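Local atomic coordinates of monosaccharide ABC transporter substrate-binding protein, CUT2 family (Acidothermus cellulolyticus, PDB entry 4RU1), a protein that probably serves as the substrate-binding component of an ABC-type sugar importer and is seen here holding myo-inositol. Residues Phe123-Arg137 against Trp247-Ala260. Numbering follows the deposited sequence.
Sequences FGQDETVAGQAAGAR and WAIDQQPYVEGYEA. With INS (1,2,3,4,5,6-hexahydroxy-cyclohexane), chain M.
Trp247 opens the contact by lying against Arg137. Arg137 runs extended, with CG anti to its own N (chi1 -170°), and lays CD and NE over one face of the indole. Arg137 NE stands 3.4 Å from Trp247 CD1. The charged end is an off-centre cation-pi partner, with Arg137 CZ 4.6 Å from the centroid of the five-membered ring of Trp247 and the guanidinium steeply inclined to it. Salt bridges to Glu141 and Asp288 hold that end, and Glu141 also takes the indole NE1. Ala134 CB touches both Trp247 CH2 and Ile249 CD1, the latter at 4.1 Å. A water accepts from Gln125 NE2 and donates to Ile249 O, so it bridges the two segments. Gln251 CB lies against the Gln125 amide, 3.2 Å from Gln125 OE1. Gln125 NE2 also makes a nearly straight bond to Glu127 OE1 (2.9 Å), which is salt-bridged to Arg161. An alanine in place of Gln125 would probably leave the water and Glu127 OE1 each short of a partner and open a gap beside Gln251 CB. Gln251 OE1 accepts from O6 of the inositol (2.9 Å), while its NE2 donates to the syn lone pair of Glu256 OE2. Glu256 thus probably steadies a ligand-binding amide from the second shell; its OE2 also lies near Gly124 CA. Glu259 brings CB over one face of the Phe123 ring, 3.7 Å from the centroid, in a CH-pi contact. Both segments pass between the two lobes of this periplasmic-binding-protein fold. Strand 121-124 and helix 253-270 belong to one lobe, and helix 127-140 and strand 248-250 to the other. The two crossings meet at Gln125 and Gln251, beside the inositol, with helix 35-49 reaching Gln251 and Pro253 and helix 156-168 reaching Gln125 and Glu127.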
loop_
_atom_site.group_PDB
_atom_site.type_symbol
_atom_site.label_atom_id
_atom_site.label_comp_id
_atom_site.label_asym_id
_atom_site.label_seq_id
_atom_site.Cartn_x
_atom_site.Cartn_y
_atom_site.Cartn_z
ATOM N N PHE A 123 -5.681 1.740 9.794
ATOM C CA PHE A 123 -5.884 2.730 8.670
ATOM C C PHE A 123 -5.357 2.165 7.364
ATOM O O PHE A 123 -4.155 1.828 7.252
ATOM C CB PHE A 123 -5.156 4.069 8.998
ATOM C CG PHE A 123 -5.674 4.714 10.259
ATOM C CD1 PHE A 123 -5.168 4.322 11.458
ATOM C CD2 PHE A 123 -6.800 5.541 10.234
ATOM C CE1 PHE A 123 -5.702 4.836 12.642
ATOM C CE2 PHE A 123 -7.332 6.058 11.407
ATOM C CZ PHE A 123 -6.762 5.688 12.600
ATOM N N GLY A 124 -6.259 2.039 6.390
ATOM C CA GLY A 124 -5.907 1.676 5.035
ATOM C C GLY A 124 -7.078 1.349 4.234
ATOM O O GLY A 124 -8.231 1.595 4.632
ATOM N N GLN A 125 -6.842 0.669 3.121
ATOM C CA GLN A 125 -7.970 0.272 2.284
ATOM C C GLN A 125 -8.146 -1.224 2.311
ATOM O O GLN A 125 -7.179 -2.005 2.546
ATOM C CB GLN A 125 -7.837 0.877 0.881
ATOM C CG GLN A 125 -7.484 0.005 -0.277
ATOM C CD GLN A 125 -6.988 0.742 -1.491
ATOM O OE1 GLN A 125 -7.382 1.880 -1.716
ATOM N NE2 GLN A 125 -6.137 0.109 -2.256
ATOM N N ASP A 126 -9.388 -1.650 2.101
ATOM C CA ASP A 126 -9.711 -3.029 2.145
ATOM C C ASP A 126 -9.318 -3.548 0.780
ATOM O O ASP A 126 -9.909 -3.163 -0.238
ATOM C CB ASP A 126 -11.234 -3.206 2.397
ATOM C CG ASP A 126 -11.642 -4.698 2.460
ATOM O OD1 ASP A 126 -11.093 -5.540 1.722
ATOM O OD2 ASP A 126 -12.570 -5.047 3.207
ATOM N N GLU A 127 -8.270 -4.339 0.770
ATOM C CA GLU A 127 -7.618 -4.684 -0.460
ATOM C C GLU A 127 -8.403 -5.733 -1.291
ATOM O O GLU A 127 -8.339 -5.741 -2.520
ATOM C CB GLU A 127 -6.180 -5.137 -0.226
ATOM C CG GLU A 127 -5.239 -4.089 0.383
ATOM C CD GLU A 127 -5.011 -2.838 -0.474
ATOM O OE1 GLU A 127 -5.598 -2.702 -1.554
ATOM O OE2 GLU A 127 -4.235 -1.978 0.009
ATOM N N THR A 128 -9.030 -6.709 -0.620
ATOM C CA THR A 128 -10.008 -7.594 -1.273
ATOM C C THR A 128 -11.107 -6.784 -1.974
ATOM O O THR A 128 -11.388 -7.010 -3.138
ATOM C CB THR A 128 -10.580 -8.612 -0.298
ATOM O OG1 THR A 128 -9.479 -9.384 0.239
ATOM C CG2 THR A 128 -11.476 -9.523 -1.025
ATOM N N VAL A 129 -11.700 -5.817 -1.257
ATOM C CA VAL A 129 -12.728 -4.979 -1.898
ATOM C C VAL A 129 -12.148 -4.194 -3.065
ATOM O O VAL A 129 -12.755 -4.083 -4.140
ATOM C CB VAL A 129 -13.353 -4.003 -0.887
ATOM C CG1 VAL A 129 -14.304 -3.030 -1.572
ATOM C CG2 VAL A 129 -14.101 -4.797 0.144
ATOM N N ALA A 130 -10.922 -3.655 -2.928
ATOM C CA ALA A 130 -10.391 -2.879 -4.041
ATOM C C ALA A 130 -10.165 -3.814 -5.251
ATOM O O ALA A 130 -10.463 -3.447 -6.412
ATOM C CB ALA A 130 -9.104 -2.136 -3.658
ATOM N N GLY A 131 -9.641 -5.024 -5.007
ATOM C CA GLY A 131 -9.441 -6.011 -6.082
ATOM C C GLY A 131 -10.753 -6.416 -6.716
ATOM O O GLY A 131 -10.877 -6.447 -7.921
ATOM N N GLN A 132 -11.772 -6.678 -5.915
ATOM C CA GLN A 132 -13.110 -7.012 -6.440
ATOM C C GLN A 132 -13.647 -5.881 -7.276
ATOM O O GLN A 132 -14.208 -6.130 -8.321
ATOM C CB GLN A 132 -14.086 -7.306 -5.273
ATOM C CG GLN A 132 -13.754 -8.582 -4.523
ATOM C CD GLN A 132 -14.401 -8.681 -3.146
ATOM O OE1 GLN A 132 -14.727 -7.669 -2.540
ATOM N NE2 GLN A 132 -14.657 -9.893 -2.669
ATOM N N ALA A 133 -13.458 -4.642 -6.829
ATOM C CA ALA A 133 -13.893 -3.504 -7.641
ATOM C C ALA A 133 -13.110 -3.379 -8.966
ATOM O O ALA A 133 -13.656 -2.992 -9.959
ATOM C CB ALA A 133 -13.727 -2.231 -6.832
ATOM N N ALA A 134 -11.798 -3.650 -8.899
ATOM C CA ALA A 134 -10.963 -3.535 -10.109
ATOM C C ALA A 134 -11.383 -4.639 -11.123
ATOM O O ALA A 134 -11.386 -4.426 -12.321
ATOM C CB ALA A 134 -9.463 -3.704 -9.736
ATOM N N GLY A 135 -11.708 -5.832 -10.663
ATOM C CA GLY A 135 -12.100 -6.930 -11.568
ATOM C C GLY A 135 -13.394 -6.596 -12.301
ATOM O O GLY A 135 -13.448 -6.707 -13.493
ATOM N N ALA A 136 -14.354 -6.032 -11.571
ATOM C CA ALA A 136 -15.637 -5.663 -12.134
ATOM C C ALA A 136 -15.472 -4.497 -13.091
ATOM O O ALA A 136 -16.053 -4.494 -14.170
ATOM C CB ALA A 136 -16.611 -5.278 -11.007
ATOM N N ARG A 137 -14.666 -3.516 -12.728
ATOM C CA ARG A 137 -14.408 -2.410 -13.588
ATOM C C ARG A 137 -13.719 -2.893 -14.867
ATOM O O ARG A 137 -14.080 -2.492 -15.975
ATOM C CB ARG A 137 -13.581 -1.336 -12.912
ATOM C CG ARG A 137 -13.530 -0.070 -13.757
ATOM C CD ARG A 137 -12.726 1.006 -13.057
ATOM N NE ARG A 137 -12.484 2.173 -13.886
ATOM C CZ ARG A 137 -12.794 3.432 -13.558
ATOM N NH1 ARG A 137 -13.406 3.686 -12.404
ATOM N NH2 ARG A 137 -12.465 4.427 -14.386
ATOM N N TRP A 247 -6.487 3.853 -15.336
ATOM C CA TRP A 247 -6.941 4.387 -14.083
ATOM C C TRP A 247 -5.912 4.021 -13.043
ATOM O O TRP A 247 -5.051 3.180 -13.305
ATOM C CB TRP A 247 -8.334 3.873 -13.709
ATOM C CG TRP A 247 -8.578 2.431 -13.991
ATOM C CD1 TRP A 247 -9.312 1.935 -15.029
ATOM C CD2 TRP A 247 -8.188 1.278 -13.197
ATOM N NE1 TRP A 247 -9.400 0.581 -14.953
ATOM C CE2 TRP A 247 -8.686 0.127 -13.863
ATOM C CE3 TRP A 247 -7.393 1.099 -12.049
ATOM C CZ2 TRP A 247 -8.459 -1.193 -13.375
ATOM C CZ3 TRP A 247 -7.164 -0.246 -11.586
ATOM C CH2 TRP A 247 -7.718 -1.345 -12.247
ATOM N N ALA A 248 -6.004 4.673 -11.881
ATOM C CA ALA A 248 -5.143 4.380 -10.696
ATOM C C ALA A 248 -6.073 4.351 -9.528
ATOM O O ALA A 248 -6.973 5.184 -9.423
ATOM C CB ALA A 248 -4.082 5.421 -10.499
ATOM N N ILE A 249 -5.868 3.415 -8.635
ATOM C CA ILE A 249 -6.622 3.296 -7.405
ATOM C C ILE A 249 -5.854 3.980 -6.283
ATOM O O ILE A 249 -4.734 3.566 -5.942
ATOM C CB ILE A 249 -6.895 1.837 -7.029
ATOM C CG1 ILE A 249 -7.706 1.132 -8.156
ATOM C CG2 ILE A 249 -7.556 1.750 -5.702
ATOM C CD1 ILE A 249 -7.817 -0.374 -8.003
ATOM N N ASP A 250 -6.445 4.997 -5.687
ATOM C CA ASP A 250 -5.818 5.745 -4.616
ATOM C C ASP A 250 -6.242 5.167 -3.257
ATOM O O ASP A 250 -7.443 4.990 -3.014
ATOM C CB ASP A 250 -6.306 7.183 -4.740
ATOM C CG ASP A 250 -5.595 8.161 -3.856
ATOM O OD1 ASP A 250 -4.576 7.876 -3.133
ATOM O OD2 ASP A 250 -6.095 9.306 -3.885
ATOM N N GLN A 251 -5.225 4.859 -2.463
ATOM C CA GLN A 251 -5.368 4.433 -1.068
ATOM C C GLN A 251 -4.994 5.492 -0.055
ATOM O O GLN A 251 -5.042 5.246 1.166
ATOM C CB GLN A 251 -4.588 3.145 -0.740
ATOM C CG GLN A 251 -3.080 3.324 -0.772
ATOM C CD GLN A 251 -2.300 2.076 -0.343
ATOM O OE1 GLN A 251 -1.468 1.517 -1.116
ATOM N NE2 GLN A 251 -2.505 1.681 0.890
ATOM N N GLN A 252 -4.557 6.654 -0.547
ATOM C CA GLN A 252 -4.157 7.813 0.275
ATOM C C GLN A 252 -3.127 7.438 1.322
ATOM O O GLN A 252 -3.356 7.544 2.546
ATOM C CB GLN A 252 -5.346 8.532 0.875
ATOM C CG GLN A 252 -6.309 9.079 -0.149
ATOM C CD GLN A 252 -7.426 9.805 0.540
ATOM O OE1 GLN A 252 -8.353 9.136 1.109
ATOM N NE2 GLN A 252 -7.296 11.100 0.649
ATOM N N PRO A 253 -1.922 7.107 0.828
ATOM C CA PRO A 253 -0.831 6.930 1.800
ATOM C C PRO A 253 -0.540 8.056 2.724
ATOM O O PRO A 253 -0.094 7.791 3.867
ATOM C CB PRO A 253 0.400 6.666 0.921
ATOM C CG PRO A 253 0.017 7.205 -0.430
ATOM C CD PRO A 253 -1.459 6.934 -0.552
ATOM N N TYR A 254 -0.743 9.293 2.285
ATOM C CA TYR A 254 -0.497 10.419 3.163
ATOM C C TYR A 254 -1.392 10.322 4.363
ATOM O O TYR A 254 -0.992 10.578 5.510
ATOM C CB TYR A 254 -0.732 11.729 2.429
ATOM C CG TYR A 254 -0.400 13.037 3.181
ATOM C CD1 TYR A 254 -1.320 13.593 4.085
ATOM C CD2 TYR A 254 0.856 13.704 3.019
ATOM C CE1 TYR A 254 -1.027 14.784 4.750
ATOM C CE2 TYR A 254 1.129 14.919 3.670
ATOM C CZ TYR A 254 0.182 15.445 4.512
ATOM O OH TYR A 254 0.452 16.667 5.093
ATOM N N VAL A 255 -2.652 9.948 4.118
ATOM C CA VAL A 255 -3.633 9.772 5.185
ATOM C C VAL A 255 -3.276 8.608 6.111
ATOM O O VAL A 255 -3.498 8.663 7.318
ATOM C CB VAL A 255 -5.068 9.665 4.687
ATOM C CG1 VAL A 255 -6.087 9.395 5.798
ATOM C CG2 VAL A 255 -5.429 10.950 3.962
ATOM N N GLU A 256 -2.915 7.479 5.513
ATOM C CA GLU A 256 -2.470 6.344 6.315
ATOM C C GLU A 256 -1.354 6.712 7.306
ATOM O O GLU A 256 -1.469 6.416 8.495
ATOM C CB GLU A 256 -1.996 5.209 5.443
ATOM C CG GLU A 256 -3.103 4.652 4.535
ATOM C CD GLU A 256 -2.665 3.537 3.635
ATOM O OE1 GLU A 256 -1.517 3.035 3.694
ATOM O OE2 GLU A 256 -3.487 3.140 2.753
ATOM N N GLY A 257 -0.303 7.334 6.810
ATOM C CA GLY A 257 0.811 7.729 7.700
ATOM C C GLY A 257 0.441 8.808 8.667
ATOM O O GLY A 257 0.788 8.740 9.843
ATOM N N TYR A 258 -0.326 9.796 8.204
ATOM C CA TYR A 258 -0.816 10.836 9.074
ATOM C C TYR A 258 -1.668 10.337 10.211
ATOM O O TYR A 258 -1.492 10.697 11.395
ATOM C CB TYR A 258 -1.566 11.934 8.242
ATOM C CG TYR A 258 -2.131 13.058 9.079
ATOM C CD1 TYR A 258 -3.371 12.932 9.698
ATOM C CD2 TYR A 258 -1.453 14.284 9.201
ATOM C CE1 TYR A 258 -3.915 13.977 10.460
ATOM C CE2 TYR A 258 -1.993 15.336 9.941
ATOM C CZ TYR A 258 -3.208 15.179 10.570
ATOM O OH TYR A 258 -3.745 16.265 11.253
ATOM N N GLU A 259 -2.642 9.519 9.869
ATOM C CA GLU A 259 -3.531 9.044 10.908
ATOM C C GLU A 259 -2.894 8.048 11.871
ATOM O O GLU A 259 -3.283 7.972 13.067
ATOM C CB GLU A 259 -4.774 8.410 10.325
ATOM C CG GLU A 259 -5.708 9.383 9.537
ATOM C CD GLU A 259 -6.210 10.591 10.383
ATOM O OE1 GLU A 259 -6.338 10.377 11.605
ATOM O OE2 GLU A 259 -6.514 11.645 9.817
ATOM N N ALA A 260 -1.946 7.260 11.363
ATOM C CA ALA A 260 -1.229 6.343 12.244
ATOM C C ALA A 260 -0.659 7.126 13.403
ATOM O O ALA A 260 -0.776 6.739 14.540
ATOM C CB ALA A 260 -0.099 5.627 11.510
HETATM C C1 INS M . 1.404 -0.359 -2.048
HETATM C C2 INS M . 2.625 -0.725 -2.877
HETATM C C3 INS M . 3.832 -0.872 -1.950
HETATM C C4 INS M . 3.577 -1.790 -0.776
HETATM C C5 INS M . 2.403 -1.345 0.037
HETATM C C6 INS M . 1.152 -1.179 -0.784
HETATM O O1 INS M . 0.208 -0.265 -2.838
HETATM O O2 INS M . 2.351 -2.028 -3.420
HETATM O O3 INS M . 4.888 -1.412 -2.770
HETATM O O4 INS M . 4.753 -1.886 0.067
HETATM O O5 INS M . 2.070 -2.281 1.086
HETATM O O6 INS M . 0.065 -0.623 0.012
HETATM O O HOH W 1 -4.047 1.762 -3.888
#